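Local coordinates for hypothetical protein PA2201 (Pseudomonas aeruginosa, PDB 2FEF), which is of unknown function but probably acts as an immunity protein against a PoNe-type DNase toxin, at residues A48-R51 with F52-S55; W111-Y114 with S115-L118; Y225-S228 with Q229-F233; Q235-P238 with K239-K242. All coordinates share one frame; numbering follows the deposited sequence.

Interaction 1: residues A48-R51 with F52-S55; sequences ALDR and FSRS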
ATOM      1  N   ALA B  48       5.079  -2.054   2.970  1.00 24.10           N
ATOM      2  CA  ALA B  48       4.349  -3.154   2.298  1.00 25.03           C
ATOM      3  C   ALA B  48       4.458  -4.467   3.111  1.00 24.12           C
ATOM      4  O   ALA B  48       3.496  -5.202   3.301  1.00 22.84           O
ATOM      5  CB  ALA B  48       4.912  -3.356   0.872  1.00 25.18           C
ATOM      6  N   LEU B  49       5.657  -4.773   3.562  1.00 23.64           N
ATOM      7  CA  LEU B  49       5.891  -5.983   4.349  1.00 23.28           C
ATOM      8  C   LEU B  49       5.287  -5.834   5.724  1.00 22.99           C
ATOM      9  O   LEU B  49       4.791  -6.803   6.283  1.00 23.42           O
ATOM     10  CB  LEU B  49       7.406  -6.270   4.460  1.00 24.16           C
ATOM     11  CG  LEU B  49       8.070  -6.743   3.162  1.00 26.30           C
ATOM     12  CD1 LEU B  49       9.563  -6.551   3.209  1.00 26.61           C
ATOM     13  CD2 LEU B  49       7.756  -8.204   2.918  1.00 27.29           C
ATOM     14  N   ASP B  50       5.300  -4.621   6.288  1.00 23.06           N
ATOM     15  CA  ASP B  50       4.664  -4.435   7.593  1.00 24.14           C
ATOM     16  C   ASP B  50       3.136  -4.656   7.484  1.00 23.24           C
ATOM     17  O   ASP B  50       2.510  -5.326   8.333  1.00 21.91           O
ATOM     18  CB  ASP B  50       4.964  -3.041   8.157  1.00 23.30           C
ATOM     19  CG  ASP B  50       4.659  -2.942   9.634  1.00 27.09           C
ATOM     20  OD1 ASP B  50       3.474  -3.033  10.025  1.00 24.51           O
ATOM     21  OD2 ASP B  50       5.605  -2.723  10.408  1.00 28.78           O
ATOM     22  N   ARG B  51       2.547  -4.105   6.429  1.00 22.50           N
ATOM     23  CA  ARG B  51       1.112  -4.259   6.130  0.50 22.90           C
ATOM     24  C   ARG B  51       0.752  -5.737   6.001  1.00 22.65           C
ATOM     25  O   ARG B  51      -0.229  -6.242   6.583  1.00 22.11           O
ATOM     26  CB  ARG B  51       0.806  -3.498   4.810  0.50 23.22           C
ATOM     27  CG  ARG B  51      -0.643  -3.591   4.290  0.50 24.83           C
ATOM     28  CD  ARG B  51      -1.094  -2.277   3.632  0.50 28.06           C
ATOM     29  NE  ARG B  51      -0.463  -1.135   4.302  0.50 32.23           N
ATOM     30  CZ  ARG B  51      -0.946  -0.513   5.380  0.50 30.11           C
ATOM     31  NH1 ARG B  51      -2.102  -0.869   5.901  0.50 25.52           N
ATOM     32  NH2 ARG B  51      -0.269   0.492   5.917  0.50 31.76           N
ATOM     33  N   PHE B  52       1.557  -6.441   5.208  1.00 22.67           N
ATOM     34  CA  PHE B  52       1.411  -7.891   5.046  1.00 23.15           C
ATOM     35  C   PHE B  52       1.475  -8.634   6.398  1.00 22.98           C
ATOM     36  O   PHE B  52       0.638  -9.495   6.692  1.00 23.14           O
ATOM     37  CB  PHE B  52       2.506  -8.446   4.119  1.00 24.52           C
ATOM     38  CG  PHE B  52       2.485  -9.968   3.998  1.00 25.69           C
ATOM     39  CD1 PHE B  52       1.378 -10.618   3.429  1.00 27.82           C
ATOM     40  CD2 PHE B  52       3.564 -10.724   4.450  1.00 26.64           C
ATOM     41  CE1 PHE B  52       1.365 -12.018   3.310  1.00 26.47           C
ATOM     42  CE2 PHE B  52       3.570 -12.108   4.315  1.00 24.10           C
ATOM     43  CZ  PHE B  52       2.474 -12.760   3.765  1.00 25.60           C
ATOM     44  N   SER B  53       2.437  -8.263   7.219  1.00 22.19           N
ATOM     45  CA  SER B  53       2.610  -8.881   8.557  1.00 22.78           C
ATOM     46  C   SER B  53       1.405  -8.664   9.486  1.00 22.79           C
ATOM     47  O   SER B  53       1.172  -9.433  10.466  1.00 22.86           O
ATOM     48  CB  SER B  53       3.937  -8.374   9.199  1.00 22.86           C
ATOM     49  OG  SER B  53       3.733  -7.126   9.880  1.00 24.01           O
ATOM     50  N   ARG B  54       0.632  -7.610   9.230  1.00 21.47           N
ATOM     51  CA  ARG B  54      -0.537  -7.318  10.054  1.00 21.27           C
ATOM     52  C   ARG B  54      -1.819  -7.854   9.438  1.00 22.27           C
ATOM     53  O   ARG B  54      -2.871  -7.791  10.083  1.00 23.38           O
ATOM     54  CB  ARG B  54      -0.669  -5.816  10.329  1.00 22.70           C
ATOM     55  CG  ARG B  54       0.555  -5.193  11.038  1.00 21.59           C
ATOM     56  CD  ARG B  54       0.764  -5.842  12.441  1.00 19.77           C
ATOM     57  NE  ARG B  54      -0.395  -5.581  13.305  1.00 25.08           N
ATOM     58  CZ  ARG B  54      -0.538  -6.063  14.539  1.00 27.88           C
ATOM     59  NH1 ARG B  54       0.406  -6.827  15.060  1.00 26.69           N
ATOM     60  NH2 ARG B  54      -1.623  -5.786  15.260  1.00 28.93           N
ATOM     61  N   SER B  55      -1.737  -8.375   8.204  1.00 21.78           N
ATOM     62  CA  SER B  55      -2.925  -8.933   7.503  1.00 23.21           C
ATOM     63  C   SER B  55      -3.430 -10.236   8.119  1.00 23.12           C
ATOM     64  O   SER B  55      -2.681 -10.979   8.715  1.00 23.94           O
ATOM     65  CB  SER B  55      -2.628  -9.104   5.990  1.00 23.42           C
ATOM     66  OG  SER B  55      -1.674 -10.152   5.773  1.00 24.68           O
TER
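Asp50 and Arg54, one helical turn apart, run side by side and point the same way, yet Asp50 OD1 meets the aliphatic part of Arg54, lying 3.8 Å from Arg54 CG. The carboxylate and guanidinium planes stand 45° apart and the charged ends do not meet, with Asp50 OD1 5.7 Å from Arg54 NE. Both are engaged elsewhere: Asp50 in a salt bridge with Arg20 and a hydrogen bond to Tyr251 of the second subunit, Arg54 in a salt bridge with Glu81 of that subunit. Between them Ser53 turns back on the helix. Its OG, placed between backbone N and carbonyl carbon (chi1 85°), gives a hydrogen bond of 2.7 Å to Asp50 O. Phe52 N bonds to Ala48 O at 3.0 Å, while its ring meets Trp76 edge-to-face. In the last turn of helix 35-54, the bond from Arg54 N to Asp50 O is weak, and Arg54 N also bonds to Arg51 O. Ser55, the N-cap of the next helix, sends OG to Phe52 O at 2.6 Å, in plane on a lone pair. Serine hydroxyls thus satisfy carbonyls of this last turn, and the charges of Asp50 and Arg54 are spent on other partners, several across the subunit interface.

Interaction 2: residues W111-Y114 with S115-L118; sequences WLDY and SRLL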
ATOM      1  N   TRP B 111       9.769 -17.141   0.670  1.00 24.68           N
ATOM      2  CA  TRP B 111       9.584 -17.928  -0.560  1.00 24.95           C
ATOM      3  C   TRP B 111       9.184 -19.402  -0.294  1.00 26.37           C
ATOM      4  O   TRP B 111       8.271 -19.937  -0.940  1.00 25.68           O
ATOM      5  CB  TRP B 111      10.837 -17.851  -1.440  1.00 25.88           C
ATOM      6  CG  TRP B 111      10.901 -16.600  -2.286  1.00 23.32           C
ATOM      7  CD1 TRP B 111      11.639 -15.457  -2.024  1.00 26.35           C
ATOM      8  CD2 TRP B 111      10.183 -16.349  -3.496  1.00 25.68           C
ATOM      9  NE1 TRP B 111      11.438 -14.538  -3.030  1.00 26.36           N
ATOM     10  CE2 TRP B 111      10.524 -15.041  -3.923  1.00 26.97           C
ATOM     11  CE3 TRP B 111       9.243 -17.088  -4.248  1.00 24.43           C
ATOM     12  CZ2 TRP B 111      10.003 -14.476  -5.108  1.00 27.33           C
ATOM     13  CZ3 TRP B 111       8.733 -16.534  -5.421  1.00 26.94           C
ATOM     14  CH2 TRP B 111       9.105 -15.223  -5.828  1.00 26.35           C
ATOM     15  N   LEU B 112       9.873 -20.027   0.661  1.00 26.41           N
ATOM     16  CA  LEU B 112       9.592 -21.394   1.090  1.00 26.97           C
ATOM     17  C   LEU B 112       8.184 -21.506   1.688  1.00 26.61           C
ATOM     18  O   LEU B 112       7.424 -22.393   1.287  1.00 26.80           O
ATOM     19  CB  LEU B 112      10.614 -21.805   2.146  1.00 26.46           C
ATOM     20  CG  LEU B 112      10.534 -23.237   2.638  1.00 30.53           C
ATOM     21  CD1 LEU B 112      10.683 -24.188   1.447  1.00 30.77           C
ATOM     22  CD2 LEU B 112      11.621 -23.453   3.677  1.00 31.76           C
ATOM     23  N   ASP B 113       7.842 -20.613   2.630  1.00 26.17           N
ATOM     24  CA  ASP B 113       6.458 -20.568   3.198  1.00 25.98           C
ATOM     25  C   ASP B 113       5.398 -20.354   2.141  1.00 26.13           C
ATOM     26  O   ASP B 113       4.347 -21.023   2.152  1.00 25.92           O
ATOM     27  CB  ASP B 113       6.325 -19.506   4.309  1.00 26.23           C
ATOM     28  CG  ASP B 113       7.207 -19.837   5.563  1.00 26.31           C
ATOM     29  OD1 ASP B 113       7.688 -20.981   5.731  1.00 24.87           O
ATOM     30  OD2 ASP B 113       7.395 -18.952   6.393  1.00 26.23           O
ATOM     31  N   TYR B 114       5.640 -19.407   1.233  1.00 25.74           N
ATOM     32  CA  TYR B 114       4.739 -19.244   0.100  1.00 25.09           C
ATOM     33  C   TYR B 114       4.509 -20.564  -0.630  1.00 24.24           C
ATOM     34  O   TYR B 114       3.362 -20.947  -0.878  1.00 23.50           O
ATOM     35  CB  TYR B 114       5.262 -18.153  -0.859  1.00 24.59           C
ATOM     36  CG  TYR B 114       4.707 -18.175  -2.279  1.00 25.35           C
ATOM     37  CD1 TYR B 114       3.335 -18.198  -2.531  1.00 24.92           C
ATOM     38  CD2 TYR B 114       5.580 -18.110  -3.387  1.00 26.36           C
ATOM     39  CE1 TYR B 114       2.844 -18.221  -3.843  1.00 28.09           C
ATOM     40  CE2 TYR B 114       5.090 -18.109  -4.688  1.00 27.11           C
ATOM     41  CZ  TYR B 114       3.739 -18.167  -4.913  1.00 28.24           C
ATOM     42  OH  TYR B 114       3.220 -18.155  -6.202  1.00 31.76           O
ATOM     43  N   SER B 115       5.588 -21.243  -1.006  1.00 24.93           N
ATOM     44  CA  SER B 115       5.438 -22.485  -1.776  1.00 25.30           C
ATOM     45  C   SER B 115       4.632 -23.542  -0.993  1.00 24.67           C
ATOM     46  O   SER B 115       3.867 -24.326  -1.568  1.00 24.75           O
ATOM     47  CB  SER B 115       6.827 -23.039  -2.142  1.00 26.44           C
ATOM     48  OG  SER B 115       7.467 -23.693  -1.025  1.00 28.08           O
ATOM     49  N   ARG B 116       4.817 -23.582   0.322  1.00 24.81           N
ATOM     50  CA  ARG B 116       4.093 -24.581   1.148  1.00 24.99           C
ATOM     51  C   ARG B 116       2.610 -24.277   1.235  1.00 23.92           C
ATOM     52  O   ARG B 116       1.764 -25.192   1.182  1.00 23.51           O
ATOM     53  CB  ARG B 116       4.686 -24.652   2.545  1.00 25.63           C
ATOM     54  CG  ARG B 116       6.092 -25.258   2.548  1.00 29.16           C
ATOM     55  CD  ARG B 116       6.756 -24.925   3.852  1.00 33.80           C
ATOM     56  NE  ARG B 116       8.018 -25.631   4.009  1.00 37.78           N
ATOM     57  CZ  ARG B 116       8.960 -25.265   4.872  1.00 40.94           C
ATOM     58  NH1 ARG B 116       8.794 -24.170   5.621  1.00 42.06           N
ATOM     59  NH2 ARG B 116      10.086 -25.968   4.958  1.00 42.66           N
ATOM     60  N   LEU B 117       2.272 -22.988   1.324  1.00 23.73           N
ATOM     61  CA  LEU B 117       0.855 -22.584   1.394  1.00 23.92           C
ATOM     62  C   LEU B 117       0.211 -22.769   0.032  1.00 23.68           C
ATOM     63  O   LEU B 117      -0.965 -23.136  -0.067  1.00 21.80           O
ATOM     64  CB  LEU B 117       0.712 -21.117   1.879  1.00 24.44           C
ATOM     65  CG  LEU B 117       1.184 -20.921   3.329  1.00 24.34           C
ATOM     66  CD1 LEU B 117       1.292 -19.464   3.650  1.00 27.66           C
ATOM     67  CD2 LEU B 117       0.166 -21.577   4.267  1.00 25.60           C
ATOM     68  N   LEU B 118       1.003 -22.532  -1.014  1.00 23.46           N
ATOM     69  CA  LEU B 118       0.516 -22.731  -2.376  1.00 24.49           C
ATOM     70  C   LEU B 118       0.227 -24.214  -2.578  1.00 24.17           C
ATOM     71  O   LEU B 118      -0.828 -24.561  -3.095  1.00 22.81           O
ATOM     72  CB  LEU B 118       1.540 -22.245  -3.422  1.00 24.16           C
ATOM     73  CG  LEU B 118       1.131 -22.359  -4.896  1.00 26.94           C
ATOM     74  CD1 LEU B 118      -0.112 -21.526  -5.202  1.00 30.00           C
ATOM     75  CD2 LEU B 118       2.335 -21.918  -5.786  1.00 25.34           C
TER
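Ser115 lies in two successive turns of the alpha-helix 97-127, its N bonded to Trp111 O at 3.0 Å. Its hydroxyl folds back as well: with OG between backbone N and carbonyl carbon (chi1 77°), it gives a 2.7 Å hydrogen bond to Leu112 O. Arg116 N shares that acceptor, so Leu112 O is gripped by two donors. The Arg116 chain, extended from CG to NE, carries its guanidinium across Leu112, whose CG sits 3.4 Å above the centre of one face. At the guanidinium edge Asp113 OD1 lies 3.4 Å from Arg116 NH1, a salt bridge with a weak hydrogen bond (128°), the two planes 31° apart. Stronger partners lie outside: Glu171 takes Arg116 NE, and the backbone N atoms of Asp9 and Asn10 take the Asp113 carboxylate, tying the helix to the N-terminal segment and helix 165-172. Leu117 N bonds to Asp113 O, and its side chain packs on Trp76 of helix 66-93. Leu118 N closes the series on Tyr114 O at 2.8 Å. Its side chain lies alongside that of Tyr114, pointing the same way, and Leu118 CD2 comes within 3.9 Å of Tyr114 OH.

Interaction 3: residues Y225-S228 with Q229-F233; sequences YLQS and QYREF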
ATOM      1  N   TYR B 225      32.248 -11.723 -20.329  1.00 29.39           N
ATOM      2  CA  TYR B 225      30.845 -11.777 -19.904  1.00 29.43           C
ATOM      3  C   TYR B 225      30.431 -10.556 -19.081  1.00 29.59           C
ATOM      4  O   TYR B 225      29.390  -9.947 -19.366  1.00 29.38           O
ATOM      5  CB  TYR B 225      30.552 -13.086 -19.146  1.00 28.08           C
ATOM      6  CG  TYR B 225      29.110 -13.220 -18.665  1.00 27.42           C
ATOM      7  CD1 TYR B 225      28.117 -13.673 -19.518  1.00 23.98           C
ATOM      8  CD2 TYR B 225      28.756 -12.899 -17.323  1.00 25.51           C
ATOM      9  CE1 TYR B 225      26.790 -13.809 -19.063  1.00 25.31           C
ATOM     10  CE2 TYR B 225      27.439 -13.039 -16.860  1.00 25.62           C
ATOM     11  CZ  TYR B 225      26.463 -13.497 -17.745  1.00 25.64           C
ATOM     12  OH  TYR B 225      25.148 -13.617 -17.297  1.00 25.47           O
ATOM     13  N   LEU B 226      31.230 -10.192 -18.069  1.00 29.46           N
ATOM     14  CA  LEU B 226      30.943  -8.994 -17.282  1.00 30.02           C
ATOM     15  C   LEU B 226      30.975  -7.711 -18.118  1.00 31.03           C
ATOM     16  O   LEU B 226      30.165  -6.811 -17.895  1.00 32.36           O
ATOM     17  CB  LEU B 226      31.937  -8.831 -16.115  1.00 30.12           C
ATOM     18  CG  LEU B 226      31.714  -9.652 -14.854  1.00 29.16           C
ATOM     19  CD1 LEU B 226      32.789  -9.368 -13.830  1.00 28.47           C
ATOM     20  CD2 LEU B 226      30.317  -9.331 -14.275  1.00 29.48           C
ATOM     21  N   GLN B 227      31.935  -7.596 -19.037  1.00 30.46           N
ATOM     22  CA  GLN B 227      32.039  -6.403 -19.878  1.00 30.95           C
ATOM     23  C   GLN B 227      30.849  -6.265 -20.815  1.00 31.20           C
ATOM     24  O   GLN B 227      30.260  -5.189 -20.913  1.00 32.11           O
ATOM     25  CB  GLN B 227      33.342  -6.398 -20.698  1.00 31.39           C
ATOM     26  CG  GLN B 227      33.521  -5.160 -21.665  1.00 31.74           C
ATOM     27  CD  GLN B 227      33.534  -3.821 -20.939  1.00 37.09           C
ATOM     28  OE1 GLN B 227      33.759  -3.762 -19.729  1.00 38.02           O
ATOM     29  NE2 GLN B 227      33.273  -2.735 -21.676  1.00 38.07           N
ATOM     30  N   SER B 228      30.503  -7.355 -21.503  1.00 30.63           N
ATOM     31  CA  SER B 228      29.489  -7.300 -22.536  1.00 30.17           C
ATOM     32  C   SER B 228      28.066  -7.385 -21.985  1.00 29.70           C
ATOM     33  O   SER B 228      27.186  -6.658 -22.456  1.00 30.53           O
ATOM     34  CB  SER B 228      29.739  -8.378 -23.591  1.00 30.07           C
ATOM     35  OG  SER B 228      29.264  -9.642 -23.167  1.00 33.07           O
ATOM     36  N   GLN B 229      27.831  -8.234 -20.977  1.00 26.31           N
ATOM     37  CA  GLN B 229      26.457  -8.425 -20.531  1.00 25.80           C
ATOM     38  C   GLN B 229      26.025  -7.494 -19.400  1.00 24.67           C
ATOM     39  O   GLN B 229      24.836  -7.395 -19.096  1.00 23.91           O
ATOM     40  CB  GLN B 229      26.161  -9.914 -20.206  1.00 25.42           C
ATOM     41  CG  GLN B 229      26.387 -10.903 -21.386  1.00 26.20           C
ATOM     42  CD  GLN B 229      25.692 -10.463 -22.652  1.00 29.26           C
ATOM     43  OE1 GLN B 229      24.480 -10.180 -22.653  1.00 32.00           O
ATOM     44  NE2 GLN B 229      26.456 -10.368 -23.737  1.00 30.10           N
ATOM     45  N   TYR B 230      26.991  -6.792 -18.792  1.00 24.24           N
ATOM     46  CA  TYR B 230      26.661  -5.886 -17.702  1.00 24.19           C
ATOM     47  C   TYR B 230      27.088  -4.490 -18.086  1.00 24.98           C
ATOM     48  O   TYR B 230      26.241  -3.657 -18.324  1.00 24.54           O
ATOM     49  CB  TYR B 230      27.285  -6.330 -16.370  1.00 24.66           C
ATOM     50  CG  TYR B 230      26.517  -7.459 -15.777  1.00 23.19           C
ATOM     51  CD1 TYR B 230      26.745  -8.778 -16.184  1.00 25.16           C
ATOM     52  CD2 TYR B 230      25.473  -7.207 -14.877  1.00 25.32           C
ATOM     53  CE1 TYR B 230      25.963  -9.836 -15.673  1.00 23.26           C
ATOM     54  CE2 TYR B 230      24.706  -8.251 -14.348  1.00 25.23           C
ATOM     55  CZ  TYR B 230      24.946  -9.549 -14.757  1.00 25.09           C
ATOM     56  OH  TYR B 230      24.186 -10.547 -14.217  1.00 24.94           O
ATOM     57  N   ARG B 231      28.401  -4.252 -18.208  1.00 24.74           N
ATOM     58  CA  ARG B 231      28.867  -2.897 -18.413  1.00 26.75           C
ATOM     59  C   ARG B 231      28.327  -2.287 -19.709  1.00 26.05           C
ATOM     60  O   ARG B 231      27.800  -1.181 -19.668  1.00 25.66           O
ATOM     61  CB  ARG B 231      30.400  -2.777 -18.311  1.00 26.79           C
ATOM     62  CG  ARG B 231      30.865  -1.308 -18.356  1.00 32.93           C
ATOM     63  CD  ARG B 231      32.338  -1.156 -18.100  1.00 42.64           C
ATOM     64  NE  ARG B 231      32.884  -0.027 -18.867  1.00 50.00           N
ATOM     65  CZ  ARG B 231      34.136   0.063 -19.322  1.00 51.79           C
ATOM     66  NH1 ARG B 231      35.030  -0.904 -19.088  1.00 54.08           N
ATOM     67  NH2 ARG B 231      34.494   1.132 -20.022  1.00 52.44           N
ATOM     68  N   GLU B 232      28.450  -3.008 -20.827  1.00 25.96           N
ATOM     69  CA  GLU B 232      27.975  -2.509 -22.125  1.00 26.78           C
ATOM     70  C   GLU B 232      26.451  -2.452 -22.239  1.00 26.17           C
ATOM     71  O   GLU B 232      25.891  -1.620 -22.983  1.00 27.07           O
ATOM     72  CB  GLU B 232      28.592  -3.326 -23.268  1.00 27.09           C
ATOM     73  CG  GLU B 232      30.079  -3.002 -23.429  1.00 28.31           C
ATOM     74  CD  GLU B 232      30.829  -3.922 -24.398  1.00 30.02           C
ATOM     75  OE1 GLU B 232      30.230  -4.828 -25.020  1.00 35.11           O
ATOM     76  OE2 GLU B 232      32.052  -3.714 -24.551  1.00 35.82           O
ATOM     77  N   PHE B 233      25.781  -3.332 -21.513  1.00 23.91           N
ATOM     78  CA  PHE B 233      24.325  -3.324 -21.484  1.00 24.34           C
ATOM     79  C   PHE B 233      23.826  -2.069 -20.749  1.00 24.53           C
ATOM     80  O   PHE B 233      22.985  -1.335 -21.261  1.00 24.25           O
ATOM     81  CB  PHE B 233      23.791  -4.578 -20.778  1.00 22.98           C
ATOM     82  CG  PHE B 233      22.289  -4.574 -20.635  1.00 24.88           C
ATOM     83  CD1 PHE B 233      21.487  -4.668 -21.763  1.00 23.29           C
ATOM     84  CD2 PHE B 233      21.690  -4.411 -19.396  1.00 23.34           C
ATOM     85  CE1 PHE B 233      20.096  -4.631 -21.655  1.00 20.75           C
ATOM     86  CE2 PHE B 233      20.298  -4.367 -19.273  1.00 23.65           C
ATOM     87  CZ  PHE B 233      19.500  -4.495 -20.406  1.00 25.40           C
TER
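Tyr225 meets both Gln229 and Tyr230, residues one turn further along helix 223-234. Gln229 CB stands over one face of its ring, offset toward the rim, and the two side chains cross at about a right angle. The other contact is aromatic: Tyr225 CE2 lies in the plane of the Tyr230 ring, at its edge, 3.7 Å from Tyr230 CE1. Leu226 marks the wider turn. Its O accepts from Arg231 N, five residues on, at 3.1 Å, whereas the bond from Tyr230 N is weak; this is the signature of a pi-type turn at 229-231. Leu226 CD2 adds apolar packing, 4.1 Å from Tyr230 CD1. Gln227 continues the i to i+5 pattern, its O accepting from Glu232 N at 2.8 Å. Its side chain, bent at chi2 (60°), sets the amide between two charged neighbours. NE2 donates to Glu232 OE2 at 3.3 Å, on the anti side but tilted out of the carboxylate plane, while OE1 receives a weak bond from Arg231 NH1. The amide is almost perpendicular to both groups, 81° from the guanidinium and 89° from the carboxylate. Ser228 OG accepts from Gln229 NE2 at 3.0 Å, OG lying well off the amide plane of Gln229. Beyond the helix, both tyrosine hydroxyls bond to Glu259, and Tyr225 and Leu226 pack on Val260 of helix 258-267. Pro203 of helix 201-204 flanks Tyr225 and Gln229, and Arg246 makes cation-pi contacts with Tyr230 and Phe233, so helix 223-234 is joined to helices 201-204 and 258-267 and to the loop that carries Arg246.

Interaction 4: residues Q235-P238 with K239-K242; sequences QLSP and KAQK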
ATOM      1  N   GLN B 235      25.320   0.624 -20.144  1.00 27.04           N
ATOM      2  CA  GLN B 235      25.763   1.831 -20.823  1.00 27.00           C
ATOM      3  C   GLN B 235      24.781   2.298 -21.913  1.00 25.99           C
ATOM      4  O   GLN B 235      24.811   3.462 -22.328  1.00 23.83           O
ATOM      5  CB  GLN B 235      27.153   1.628 -21.404  1.00 28.12           C
ATOM      6  CG  GLN B 235      28.237   2.019 -20.405  1.00 32.54           C
ATOM      7  CD  GLN B 235      29.643   1.687 -20.855  1.00 37.11           C
ATOM      8  OE1 GLN B 235      29.877   0.859 -21.763  1.00 39.03           O
ATOM      9  NE2 GLN B 235      30.607   2.331 -20.206  1.00 37.57           N
ATOM     10  N   LEU B 236      23.925   1.393 -22.389  1.00 24.45           N
ATOM     11  CA  LEU B 236      22.924   1.760 -23.402  1.00 24.14           C
ATOM     12  C   LEU B 236      21.888   2.641 -22.705  1.00 25.13           C
ATOM     13  O   LEU B 236      21.680   2.502 -21.509  1.00 23.88           O
ATOM     14  CB  LEU B 236      22.194   0.510 -23.938  1.00 23.49           C
ATOM     15  CG  LEU B 236      23.005  -0.607 -24.627  1.00 20.29           C
ATOM     16  CD1 LEU B 236      22.109  -1.846 -24.958  1.00 19.97           C
ATOM     17  CD2 LEU B 236      23.800  -0.093 -25.851  1.00 20.46           C
ATOM     18  N   SER B 237      21.216   3.519 -23.448  1.00 25.89           N
ATOM     19  CA  SER B 237      20.004   4.190 -22.902  1.00 27.51           C
ATOM     20  C   SER B 237      18.982   3.185 -22.361  1.00 28.50           C
ATOM     21  O   SER B 237      18.911   2.041 -22.828  1.00 28.39           O
ATOM     22  CB  SER B 237      19.362   5.087 -23.986  1.00 27.67           C
ATOM     23  OG  SER B 237      18.534   4.310 -24.835  1.00 26.36           O
ATOM     24  N   PRO B 238      18.173   3.590 -21.348  1.00 29.06           N
ATOM     25  CA  PRO B 238      17.058   2.770 -20.910  1.00 28.80           C
ATOM     26  C   PRO B 238      16.104   2.321 -22.034  1.00 27.53           C
ATOM     27  O   PRO B 238      15.692   1.174 -22.039  1.00 26.45           O
ATOM     28  CB  PRO B 238      16.338   3.679 -19.893  1.00 29.24           C
ATOM     29  CG  PRO B 238      17.465   4.502 -19.326  1.00 30.22           C
ATOM     30  CD  PRO B 238      18.267   4.835 -20.560  1.00 30.14           C
ATOM     31  N   LYS B 239      15.775   3.217 -22.958  1.00 27.08           N
ATOM     32  CA  LYS B 239      14.956   2.905 -24.137  1.00 27.47           C
ATOM     33  C   LYS B 239      15.589   1.773 -24.980  1.00 25.25           C
ATOM     34  O   LYS B 239      14.897   0.817 -25.371  1.00 24.78           O
ATOM     35  CB  LYS B 239      14.778   4.177 -24.987  1.00 27.74           C
ATOM     36  CG  LYS B 239      13.405   4.405 -25.603  1.00 30.65           C
ATOM     37  CD  LYS B 239      13.266   5.883 -26.069  1.00 30.43           C
ATOM     38  CE  LYS B 239      12.046   6.123 -26.984  1.00 34.35           C
ATOM     39  NZ  LYS B 239      12.277   7.252 -27.989  1.00 36.52           N
ATOM     40  N   ALA B 240      16.890   1.889 -25.254  1.00 23.93           N
ATOM     41  CA  ALA B 240      17.641   0.874 -25.988  1.00 22.85           C
ATOM     42  C   ALA B 240      17.737  -0.454 -25.226  1.00 23.16           C
ATOM     43  O   ALA B 240      17.593  -1.525 -25.819  1.00 23.13           O
ATOM     44  CB  ALA B 240      19.024   1.384 -26.327  1.00 22.30           C
ATOM     45  N   GLN B 241      17.949  -0.384 -23.912  1.00 22.55           N
ATOM     46  CA  GLN B 241      18.003  -1.589 -23.089  1.00 23.55           C
ATOM     47  C   GLN B 241      16.728  -2.427 -23.269  1.00 24.92           C
ATOM     48  O   GLN B 241      16.778  -3.668 -23.402  1.00 24.50           O
ATOM     49  CB  GLN B 241      18.159  -1.215 -21.619  1.00 23.62           C
ATOM     50  CG  GLN B 241      19.551  -0.627 -21.267  1.00 24.79           C
ATOM     51  CD  GLN B 241      19.676  -0.254 -19.788  1.00 25.30           C
ATOM     52  OE1 GLN B 241      19.008  -0.829 -18.939  1.00 30.23           O
ATOM     53  NE2 GLN B 241      20.540   0.707 -19.488  1.00 26.65           N
ATOM     54  N   LYS B 242      15.593  -1.733 -23.287  1.00 24.44           N
ATOM     55  CA  LYS B 242      14.311  -2.391 -23.368  1.00 26.78           C
ATOM     56  C   LYS B 242      14.005  -3.021 -24.728  1.00 26.74           C
ATOM     57  O   LYS B 242      13.268  -4.005 -24.787  1.00 27.44           O
ATOM     58  CB  LYS B 242      13.211  -1.468 -22.838  1.00 27.43           C
ATOM     59  CG  LYS B 242      13.236  -1.449 -21.292  1.00 30.22           C
ATOM     60  CD  LYS B 242      12.924  -0.050 -20.737  1.00 37.78           C
ATOM     61  CE  LYS B 242      13.649   0.228 -19.419  1.00 37.78           C
ATOM     62  NZ  LYS B 242      15.171   0.175 -19.500  1.00 36.53           N
TER
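Ser237 caps the start of helix 238-243: its OG accepts from Ala240 N at 3.0 Å and 164°, the N-cap bond in which a side chain takes an amide of the first turn. The hydroxyl is brought there by a chi1 of 83°, and Ser237 OG also lies 3.3 Å from Ala240 CB. Gln241 binds the incoming loop twice. Its backbone N meets Ser237 O at 2.8 Å, and its side-chain NE2 reaches back to Leu236 O at 2.9 Å. The acceptor lies near the amide plane of Gln241, but the donor is tilted 33° from the carbonyl plane of Leu236. Pro238 O also has two donors, Lys242 N and Lys242 NZ, which come from opposite faces of its plane. The lysine chain bends at chi2, chi3 and chi4, curling Lys242 NZ back to 2.8 Å from Pro238 O. Packing is lighter. Leu236 CB rests 4.1 Å from Ala240 CB and 3.9 Å from Gln241 CG, while Gln241 also touches Phe233 and Phe234 of the preceding helix. On this surface, the connection between two helices is therefore held largely by polar bonds: a hydroxyl caps an amide at the helix start, and an amide side chain and an ammonium group bind carbonyls of the loop and first turn. The ammonium charge would probably polarise the Pro238 carbonyl.

The four contacts follow one another along the chain; each joins adjoining segments, so none closes a long loop and none nests in or crosses another. Interaction 1 lies in the last turn of helix 35-54, against the second subunit, and interaction 2 in the buried part of helix 97-127. Their centres are about 17 Å apart without touching, but helix 66-93 packs on both. Interactions 3 and 4 belong to the C-terminal part of the protein and lie about 34 to 37 Å, centre to centre, from the first two. Interactions 3 and 4 meet directly, Phe233 O being 3.5 Å from Gln241 CG, where helix 223-234 passes through a short connection into helix 238-243.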